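Local structure of photosystem I subunit O (6ZZX) at residues N[33-37]-N[61-66]. The protein binds chlorophyll a and beta-carotene as a small transmembrane subunit of photosystem I, consistent with a role in light harvesting and energy transfer at the edge of the complex. Coordinates in Å, arbitrary orientation, origin at the centre of the assembly. Numbering follows the deposited sequence.
Sequences LFGAF and LMITWH. With CLA (chlorophyll a), chain B.
Phe37 lies over the backbone of Met62, the CA of Met62 sitting 4.0 Å from the ring centroid in a CH-pi contact, and fills as a knob the hole formed by Leu61, Met62, Trp65 and His66. This knob-into-hole packing joins helices 33-43 and 57-82 of the PsaO transmembrane domain. Both segments are regular alpha-helix; their axes approach to 9.6 Å and cross steeply (signed angle -137°), with CA of Phe37 5.4 Å from CA of Leu61 and CA of Phe34 7.0 Å from CA of Trp65. Phe34, Phe37 and Trp65 all take chi1 t, with chi2 of 75°, 37° and 89° setting their ring planes. The indole of Trp65 meets both phenylalanines obliquely: Trp65 NE1 comes 3.3 Å from Phe34 CD1, at the edge of the Phe34 ring, while Phe37 CD2 lies over one face of the indole, 3.7 Å from Trp65 CG. Leu33 packs against the indole edge, its CD2 3.6 Å from Trp65 CD1 and its CD1 3.6 Å from Thr64 CG2, and Ala36 CB rests 3.7 Å from Leu61 CD1. Ile23 of helix 14-23 touches Leu33, Phe34 and Trp65. With His66, the three aromatic residues form a cluster lining a chlorophyll a pocket, where Trp65 CZ3 approaches C1C to 3.5 Å. His66 ND1 (chi1 m) donates a 2.8 Å hydrogen bond to Met62 O, consistent with holding NE2 as an axial ligand, although His66 NE2 lies a long 3.0 Å from the chlorophyll MG.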
loop_
_atom_site.group_PDB
_atom_site.type_symbol
_atom_site.label_atom_id
_atom_site.label_comp_id
_atom_site.label_asym_id
_atom_site.label_seq_id
_atom_site.Cartn_x
_atom_site.Cartn_y
_atom_site.Cartn_z
ATOM N N LEU N 33 54.510 -23.859 38.727
ATOM C CA LEU N 33 54.059 -22.655 38.034
ATOM C C LEU N 33 54.970 -21.475 38.355
ATOM O O LEU N 33 55.485 -20.810 37.448
ATOM C CB LEU N 33 52.607 -22.344 38.399
ATOM C CG LEU N 33 51.856 -21.385 37.468
ATOM C CD1 LEU N 33 50.383 -21.746 37.427
ATOM C CD2 LEU N 33 52.033 -19.927 37.872
ATOM N N PHE N 34 55.197 -21.214 39.646
ATOM C CA PHE N 34 56.074 -20.113 40.023
ATOM C C PHE N 34 57.510 -20.389 39.602
ATOM O O PHE N 34 58.227 -19.471 39.193
ATOM C CB PHE N 34 56.011 -19.850 41.526
ATOM C CG PHE N 34 57.002 -18.822 41.994
ATOM C CD1 PHE N 34 56.785 -17.475 41.754
ATOM C CD2 PHE N 34 58.157 -19.200 42.655
ATOM C CE1 PHE N 34 57.696 -16.526 42.176
ATOM C CE2 PHE N 34 59.072 -18.255 43.078
ATOM C CZ PHE N 34 58.839 -16.916 42.837
ATOM N N GLY N 35 57.949 -21.645 39.701
ATOM C CA GLY N 35 59.308 -21.968 39.294
ATOM C C GLY N 35 59.530 -21.695 37.821
ATOM O O GLY N 35 60.533 -21.093 37.430
ATOM N N ALA N 36 58.582 -22.125 36.984
ATOM C CA ALA N 36 58.687 -21.888 35.550
ATOM C C ALA N 36 58.609 -20.399 35.242
ATOM O O ALA N 36 59.342 -19.901 34.381
ATOM C CB ALA N 36 57.594 -22.653 34.808
ATOM N N PHE N 37 57.730 -19.675 35.937
ATOM C CA PHE N 37 57.608 -18.239 35.711
ATOM C C PHE N 37 58.911 -17.524 36.055
ATOM O O PHE N 37 59.385 -16.674 35.294
ATOM C CB PHE N 37 56.441 -17.689 36.533
ATOM C CG PHE N 37 56.273 -16.199 36.442
ATOM C CD1 PHE N 37 56.495 -15.528 35.252
ATOM C CD2 PHE N 37 55.880 -15.470 37.551
ATOM C CE1 PHE N 37 56.341 -14.160 35.176
ATOM C CE2 PHE N 37 55.720 -14.102 37.477
ATOM C CZ PHE N 37 55.949 -13.448 36.288
ATOM N N LEU N 61 52.700 -17.875 31.399
ATOM C CA LEU N 61 53.069 -18.088 32.796
ATOM C C LEU N 61 52.841 -16.829 33.623
ATOM O O LEU N 61 52.286 -16.894 34.727
ATOM C CB LEU N 61 54.524 -18.543 32.898
ATOM C CG LEU N 61 54.858 -19.899 32.276
ATOM C CD1 LEU N 61 56.353 -20.165 32.353
ATOM C CD2 LEU N 61 54.070 -21.011 32.950
ATOM N N MET N 62 53.254 -15.674 33.098
ATOM C CA MET N 62 53.082 -14.414 33.809
ATOM C C MET N 62 51.608 -14.087 33.995
ATOM O O MET N 62 51.188 -13.667 35.079
ATOM C CB MET N 62 53.796 -13.293 33.050
ATOM C CG MET N 62 53.781 -11.929 33.735
ATOM S SD MET N 62 52.306 -10.943 33.415
ATOM C CE MET N 62 52.586 -10.463 31.715
ATOM N N ILE N 63 50.804 -14.275 32.946
ATOM C CA ILE N 63 49.381 -13.967 33.055
ATOM C C ILE N 63 48.711 -14.864 34.087
ATOM O O ILE N 63 47.929 -14.390 34.918
ATOM C CB ILE N 63 48.694 -14.065 31.682
ATOM C CG1 ILE N 63 49.301 -13.051 30.711
ATOM C CG2 ILE N 63 47.209 -13.808 31.828
ATOM C CD1 ILE N 63 48.477 -12.822 29.460
ATOM N N THR N 64 49.003 -16.168 34.064
ATOM C CA THR N 64 48.380 -17.070 35.031
ATOM C C THR N 64 48.820 -16.759 36.459
ATOM O O THR N 64 47.987 -16.717 37.379
ATOM C CB THR N 64 48.695 -18.523 34.675
ATOM O OG1 THR N 64 48.076 -18.854 33.425
ATOM C CG2 THR N 64 48.164 -19.457 35.746
ATOM N N TRP N 65 50.123 -16.537 36.669
ATOM C CA TRP N 65 50.609 -16.236 38.012
ATOM C C TRP N 65 50.014 -14.935 38.534
ATOM O O TRP N 65 49.588 -14.860 39.694
ATOM C CB TRP N 65 52.135 -16.174 38.020
ATOM C CG TRP N 65 52.715 -16.218 39.399
ATOM C CD1 TRP N 65 53.051 -17.331 40.112
ATOM C CD2 TRP N 65 53.023 -15.098 40.237
ATOM N NE1 TRP N 65 53.551 -16.975 41.340
ATOM C CE2 TRP N 65 53.544 -15.608 41.442
ATOM C CE3 TRP N 65 52.909 -13.713 40.084
ATOM C CZ2 TRP N 65 53.951 -14.784 42.487
ATOM C CZ3 TRP N 65 53.313 -12.897 41.125
ATOM C CH2 TRP N 65 53.826 -13.434 42.310
ATOM N N HIS N 66 49.965 -13.898 37.692
ATOM C CA HIS N 66 49.390 -12.634 38.128
ATOM C C HIS N 66 47.894 -12.765 38.352
ATOM O O HIS N 66 47.348 -12.118 39.248
ATOM C CB HIS N 66 49.697 -11.537 37.114
ATOM C CG HIS N 66 51.078 -10.980 37.244
ATOM N ND1 HIS N 66 52.193 -11.647 36.786
ATOM C CD2 HIS N 66 51.526 -9.830 37.797
ATOM C CE1 HIS N 66 53.270 -10.926 37.043
ATOM N NE2 HIS N 66 52.891 -9.818 37.654
HETATM MG MG CLA B . 54.858 -8.675 39.606
HETATM C CHA CLA B . 54.685 -7.414 36.396
HETATM C CHB CLA B . 52.450 -6.435 40.655
HETATM C CHC CLA B . 55.033 -10.032 42.608
HETATM C CHD CLA B . 57.315 -10.976 38.499
HETATM N NA CLA B . 53.666 -7.084 38.641
HETATM C C1A CLA B . 53.744 -6.729 37.356
HETATM C C2A CLA B . 52.815 -5.599 37.016
HETATM C C3A CLA B . 52.128 -5.314 38.364
HETATM C C4A CLA B . 52.761 -6.318 39.289
HETATM C CMA CLA B . 51.934 -3.874 38.821
HETATM N NB CLA B . 53.884 -8.301 41.355
HETATM C C1B CLA B . 52.959 -7.332 41.619
HETATM C C2B CLA B . 52.578 -7.384 43.010
HETATM C C3B CLA B . 53.321 -8.401 43.553
HETATM C C4B CLA B . 54.139 -8.969 42.487
HETATM C CMB CLA B . 51.584 -6.480 43.692
HETATM C CAB CLA B . 53.347 -8.910 44.947
HETATM C CBB CLA B . 52.098 -9.042 45.786
HETATM N NC CLA B . 55.935 -10.300 40.400
HETATM C C1C CLA B . 55.905 -10.644 41.680
HETATM C C2C CLA B . 56.870 -11.719 42.012
HETATM C C3C CLA B . 57.486 -11.997 40.823
HETATM C C4C CLA B . 56.902 -11.105 39.827
HETATM C CMC CLA B . 57.104 -12.353 43.358
HETATM C CAC CLA B . 58.570 -13.022 40.589
HETATM N ND CLA B . 55.818 -9.152 37.942
HETATM C C1D CLA B . 56.752 -10.070 37.567
HETATM C C2D CLA B . 57.074 -9.969 36.148
HETATM C C3D CLA B . 56.262 -8.931 35.705
HETATM C C4D CLA B . 55.521 -8.455 36.781
HETATM C CMD CLA B . 58.003 -10.704 35.226
HETATM C CAD CLA B . 55.914 -8.174 34.521
HETATM O OBD CLA B . 56.183 -8.485 33.373
HETATM C CBD CLA B . 54.919 -7.128 34.930
HETATM C CGD CLA B . 55.539 -5.769 34.779
HETATM O O1D CLA B . 56.146 -5.255 35.705
HETATM O O2D CLA B . 55.440 -5.113 33.626
#